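Local structure of PtLCIB4 H88A mutant (5B5Z) at residues N51-T56 with A99-D104; S114-S119 with I244-P249. The protein binds zinc and, as a homologue of the limiting CO2-inducible protein LCIB, belongs to a group of beta-carbonic anhydrases that probably interconvert CO2 and bicarbonate. All blocks are in the same frame, centred on the assembly; numbering follows the deposited sequence.

Contact 1 (N51-T56 with A99-D104); sequences NTLLAT and AGAIPD
The isobutyl group of L53 rises from its strand against the bend A101-P103, and its CD2 methyl does most of the touching. CG is anti to the backbone N (chi1 176°) and CD2 continues the extended chain, anti to CA, which carries it to the peptide between A101 and I102, 3.8 Å from I102 N. The same methyl also meets two side chains, lying 4.0 Å from A101 CB and 3.9 Å from I102 CG1. Lower on the side chain, L53 CB faces the P103 ring at CD, 4.1 Å away. That ring lies over the backbone of N51, with P103 CG 3.8 Å from N51 C. No hydrogen bond crosses between the segments; the contact joins the start of strand 52-57 to the connection that follows helix 91-99, where A99-I102 form a type I beta turn before the chain enters strand 107-117, the parallel neighbour of 52-57. The N51 amide is turned away from the proline and hydrogen-bonds instead to H48 and G46. Across the dimer interface, R130 of the second subunit packs on P103 and donates to T52 O, while R132 of that subunit hydrogen-bonds to I102 O.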
loop_
_atom_site.group_PDB
_atom_site.type_symbol
_atom_site.label_atom_id
_atom_site.label_comp_id
_atom_site.label_asym_id
_atom_site.label_seq_id
_atom_site.Cartn_x
_atom_site.Cartn_y
_atom_site.Cartn_z
ATOM N N ASN A 51 7.379 5.644 -20.465
ATOM C CA ASN A 51 8.659 5.906 -19.830
ATOM C C ASN A 51 8.530 6.476 -18.419
ATOM O O ASN A 51 9.520 6.936 -17.843
ATOM C CB ASN A 51 9.486 6.857 -20.698
ATOM C CG ASN A 51 8.871 8.240 -20.795
ATOM O OD1 ASN A 51 7.672 8.419 -20.572
ATOM N ND2 ASN A 51 9.692 9.223 -21.108
ATOM N N THR A 52 7.317 6.446 -17.875
ATOM C CA THR A 52 7.084 6.964 -16.519
ATOM C C THR A 52 6.656 5.847 -15.592
ATOM O O THR A 52 5.810 5.032 -15.947
ATOM C CB THR A 52 6.009 8.059 -16.499
ATOM O OG1 THR A 52 6.437 9.159 -17.307
ATOM C CG2 THR A 52 5.764 8.580 -15.069
ATOM N N LEU A 53 7.259 5.802 -14.407
ATOM C CA LEU A 53 6.848 4.880 -13.362
ATOM C C LEU A 53 6.131 5.684 -12.293
ATOM O O LEU A 53 6.708 6.609 -11.741
ATOM C CB LEU A 53 8.043 4.164 -12.757
ATOM C CG LEU A 53 7.717 3.234 -11.585
ATOM C CD1 LEU A 53 6.852 2.052 -12.000
ATOM C CD2 LEU A 53 8.999 2.752 -10.963
ATOM N N LEU A 54 4.874 5.337 -12.054
ATOM C CA LEU A 54 4.053 6.007 -11.053
ATOM C C LEU A 54 4.307 5.410 -9.669
ATOM O O LEU A 54 4.392 4.185 -9.518
ATOM C CB LEU A 54 2.582 5.882 -11.430
ATOM C CG LEU A 54 1.576 6.497 -10.460
ATOM C CD1 LEU A 54 1.770 8.002 -10.363
ATOM C CD2 LEU A 54 0.152 6.144 -10.880
ATOM N N ALA A 55 4.460 6.273 -8.664
ATOM C CA ALA A 55 4.549 5.801 -7.276
ATOM C C ALA A 55 3.650 6.654 -6.408
ATOM O O ALA A 55 3.472 7.829 -6.682
ATOM C CB ALA A 55 5.994 5.847 -6.770
ATOM N N THR A 56 3.082 6.056 -5.366
ATOM C CA THR A 56 2.254 6.827 -4.428
ATOM C C THR A 56 2.708 6.614 -2.983
ATOM O O THR A 56 3.252 5.562 -2.631
ATOM C CB THR A 56 0.761 6.458 -4.523
ATOM O OG1 THR A 56 0.551 5.135 -4.015
ATOM C CG2 THR A 56 0.238 6.540 -5.970
ATOM N N ALA A 99 13.007 2.954 -7.850
ATOM C CA ALA A 99 13.950 3.545 -8.793
ATOM C C ALA A 99 14.518 2.484 -9.722
ATOM O O ALA A 99 14.713 2.734 -10.916
ATOM C CB ALA A 99 15.065 4.267 -8.052
ATOM N N GLY A 100 14.735 1.288 -9.182
ATOM C CA GLY A 100 15.250 0.174 -9.959
ATOM C C GLY A 100 14.285 -0.413 -10.978
ATOM O O GLY A 100 14.652 -1.309 -11.729
ATOM N N ALA A 101 13.051 0.082 -10.991
ATOM C CA ALA A 101 12.027 -0.359 -11.926
ATOM C C ALA A 101 11.626 0.731 -12.924
ATOM O O ALA A 101 10.748 0.519 -13.758
ATOM C CB ALA A 101 10.804 -0.835 -11.163
ATOM N N ILE A 102 12.239 1.906 -12.818
ATOM C CA ILE A 102 11.966 2.983 -13.762
ATOM C C ILE A 102 12.412 2.538 -15.155
ATOM O O ILE A 102 13.503 1.987 -15.303
ATOM C CB ILE A 102 12.690 4.289 -13.345
ATOM C CG1 ILE A 102 12.191 4.760 -11.976
ATOM C CG2 ILE A 102 12.492 5.399 -14.383
ATOM C CD1 ILE A 102 13.006 5.920 -11.401
ATOM N N PRO A 103 11.554 2.740 -16.165
ATOM C CA PRO A 103 11.931 2.419 -17.550
ATOM C C PRO A 103 13.267 3.041 -17.922
ATOM O O PRO A 103 13.583 4.146 -17.458
ATOM C CB PRO A 103 10.796 3.027 -18.367
ATOM C CG PRO A 103 9.621 2.941 -17.472
ATOM C CD PRO A 103 10.152 3.183 -16.076
ATOM N N ASP A 104 14.040 2.335 -18.743
ATOM C CA ASP A 104 15.361 2.814 -19.142
ATOM C C ASP A 104 15.246 4.211 -19.745
ATOM O O ASP A 104 14.422 4.450 -20.625
ATOM C CB ASP A 104 16.010 1.852 -20.144
ATOM C CG ASP A 104 16.267 0.474 -19.557
ATOM O OD1 ASP A 104 16.502 0.363 -18.330
ATOM O OD2 ASP A 104 16.227 -0.505 -20.335
#

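Contact 2 (S114-S119 with I244-P249); sequences SHVGVS and IQINTP. With ZN (zinc ion), chain C.
H115 and N247 meet through a side-chain hydrogen bond behind the zinc ion. H115 NE2 binds the metal at 2.1 Å, and a water at 1.9 Å from the zinc ion, with C59 and C139, completes the site. On the other side of the imidazole, ND1 donates to N247 OD1 at 2.7 Å, with an N-H...O angle of 163°. The acceptor sits at the ring edge, close to the imidazole plane, although the amide plane is turned 62° from it. N247 CG is anti to the carbonyl carbon (chi1 -56°), which swings the amide toward H115 ND1. Together with the metal bond at NE2, this second-shell bond helps to hold the rotation of the ring, and it probably makes NE2 a stronger electron donor. N247 is steadied by D254, whose OD2 pairs with N247 ND2. An alanine in place of N247 would probably leave H115 ND1 without its acceptor and the zinc-bound ring freer to turn.

Both residues project from the same face of a parallel strand pair, 114-117 with 244-247, and the backbone ladder sets their spacing. Q245 N donates to S114 O, V116 N to Q245 O at 2.9 Å, N247 N to V116 O at 2.8 Å, and V118 N to N247 O. H115 stands beside Q245, their CB atoms 3.7 Å apart, while the glutamine amide reaches on to T64 O.

The reverse face, with S114, V116, I244 and I246, is mostly apolar: V116 CG1 touches I244 CG2 and I246 CG1, while S114 OG hydrogen-bonds to P210 O. Just past the strand, V118 CG1 packs 3.8 Å from I246 CG2. Helix 205-228 packs against S114, V116 and I244, helix 16-24 against V118, I246 and P249, and strand 255-264 pairs antiparallel with 244-247.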
loop_
_atom_site.group_PDB
_atom_site.type_symbol
_atom_site.label_atom_id
_atom_site.label_comp_id
_atom_site.label_asym_id
_atom_site.label_seq_id
_atom_site.Cartn_x
_atom_site.Cartn_y
_atom_site.Cartn_z
ATOM N N SER A 114 -1.308 13.681 2.831
ATOM C CA SER A 114 -2.225 13.327 3.881
ATOM C C SER A 114 -3.623 13.246 3.296
ATOM O O SER A 114 -3.838 13.543 2.132
ATOM C CB SER A 114 -2.190 14.384 4.979
ATOM O OG SER A 114 -2.586 15.640 4.433
ATOM N N HIS A 115 -4.589 12.846 4.099
ATOM C CA HIS A 115 -5.973 12.949 3.627
ATOM C C HIS A 115 -6.923 13.270 4.776
ATOM O O HIS A 115 -6.565 13.164 5.951
ATOM C CB HIS A 115 -6.421 11.669 2.888
ATOM C CG HIS A 115 -6.720 10.507 3.781
ATOM N ND1 HIS A 115 -7.958 9.900 3.831
ATOM C CD2 HIS A 115 -5.935 9.829 4.648
ATOM C CE1 HIS A 115 -7.922 8.910 4.708
ATOM N NE2 HIS A 115 -6.702 8.829 5.204
ATOM N N VAL A 116 -8.135 13.667 4.419
ATOM C CA VAL A 116 -9.133 14.044 5.413
ATOM C C VAL A 116 -10.518 13.890 4.803
ATOM O O VAL A 116 -10.712 14.202 3.629
ATOM C CB VAL A 116 -8.909 15.490 5.908
ATOM C CG1 VAL A 116 -8.984 16.489 4.755
ATOM C CG2 VAL A 116 -9.902 15.827 7.006
ATOM N N GLY A 117 -11.455 13.381 5.593
ATOM C CA GLY A 117 -12.839 13.274 5.165
ATOM C C GLY A 117 -13.606 14.554 5.434
ATOM O O GLY A 117 -13.316 15.274 6.385
ATOM N N VAL A 118 -14.557 14.852 4.564
ATOM C CA VAL A 118 -15.480 15.948 4.837
ATOM C C VAL A 118 -16.879 15.406 4.539
ATOM O O VAL A 118 -17.087 14.753 3.523
ATOM C CB VAL A 118 -15.149 17.212 4.014
ATOM C CG1 VAL A 118 -15.217 16.943 2.508
ATOM C CG2 VAL A 118 -16.087 18.363 4.428
ATOM N N SER A 119 -17.814 15.637 5.454
ATOM C CA SER A 119 -19.106 14.962 5.384
ATOM C C SER A 119 -20.110 15.741 4.547
ATOM O O SER A 119 -19.833 16.845 4.084
ATOM C CB SER A 119 -19.677 14.738 6.783
ATOM O OG SER A 119 -20.081 15.964 7.371
ATOM N N ILE A 244 -2.760 17.530 0.055
ATOM C CA ILE A 244 -3.813 17.040 0.933
ATOM C C ILE A 244 -4.977 16.509 0.120
ATOM O O ILE A 244 -5.587 17.231 -0.662
ATOM C CB ILE A 244 -4.329 18.156 1.886
ATOM C CG1 ILE A 244 -3.152 18.714 2.697
ATOM C CG2 ILE A 244 -5.455 17.600 2.768
ATOM C CD1 ILE A 244 -3.478 19.965 3.445
ATOM N N GLN A 245 -5.253 15.220 0.298
ATOM C CA GLN A 245 -6.338 14.538 -0.354
ATOM C C GLN A 245 -7.626 14.759 0.446
ATOM O O GLN A 245 -7.660 14.521 1.656
ATOM C CB GLN A 245 -5.957 13.055 -0.468
ATOM C CG GLN A 245 -6.963 12.134 -1.041
ATOM C CD GLN A 245 -6.376 10.744 -1.213
ATOM O OE1 GLN A 245 -5.389 10.368 -0.540
ATOM N NE2 GLN A 245 -6.969 9.973 -2.108
ATOM N N ILE A 246 -8.677 15.228 -0.216
ATOM C CA ILE A 246 -9.937 15.484 0.477
ATOM C C ILE A 246 -10.999 14.491 0.016
ATOM O O ILE A 246 -11.398 14.482 -1.143
ATOM C CB ILE A 246 -10.408 16.934 0.259
ATOM C CG1 ILE A 246 -9.356 17.896 0.819
ATOM C CG2 ILE A 246 -11.768 17.163 0.916
ATOM C CD1 ILE A 246 -9.698 19.379 0.597
ATOM N N ASN A 247 -11.411 13.622 0.929
ATOM C CA ASN A 247 -12.352 12.561 0.606
ATOM C C ASN A 247 -13.779 12.995 0.913
ATOM O O ASN A 247 -14.125 13.274 2.062
ATOM C CB ASN A 247 -11.991 11.292 1.373
ATOM C CG ASN A 247 -10.570 10.853 1.107
ATOM O OD1 ASN A 247 -9.765 10.721 2.023
ATOM N ND2 ASN A 247 -10.246 10.680 -0.150
ATOM N N THR A 248 -14.606 13.028 -0.124
ATOM C CA THR A 248 -15.955 13.574 -0.030
ATOM C C THR A 248 -17.002 12.464 -0.156
ATOM O O THR A 248 -16.662 11.341 -0.518
ATOM C CB THR A 248 -16.169 14.606 -1.135
ATOM O OG1 THR A 248 -15.985 13.960 -2.395
ATOM C CG2 THR A 248 -15.167 15.767 -0.993
ATOM N N PRO A 249 -18.281 12.766 0.145
ATOM C CA PRO A 249 -19.327 11.753 -0.056
ATOM C C PRO A 249 -19.360 11.183 -1.484
ATOM O O PRO A 249 -18.843 11.797 -2.420
ATOM C CB PRO A 249 -20.613 12.521 0.265
ATOM C CG PRO A 249 -20.182 13.542 1.271
ATOM C CD PRO A 249 -18.814 13.980 0.795
HETATM ZN ZN ZN C . -5.952 7.580 6.688
HETATM O O HOH W 1 -7.568 6.776 7.338
#

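Overall arrangement
Contacts 1 and 2 share one mixed sheet, in which strand 52-57 of contact 1 runs parallel to strand 107-117, the strand that supplies S114-G117 to contact 2. Their centres are 28 Å apart and lie on opposite sides of the centre of the chain, whereas their nearest atoms come within about 8 Å without touching. Contact 2 carries H115 of the zinc site. Contact 1 supplies no metal ligand, but C59 follows shortly after its strand, so these neighbouring strands lead toward the same metal. The surroundings differ too: contact 1 borders the second subunit, whereas no other protein chain of the assembly touches the segments of contact 2.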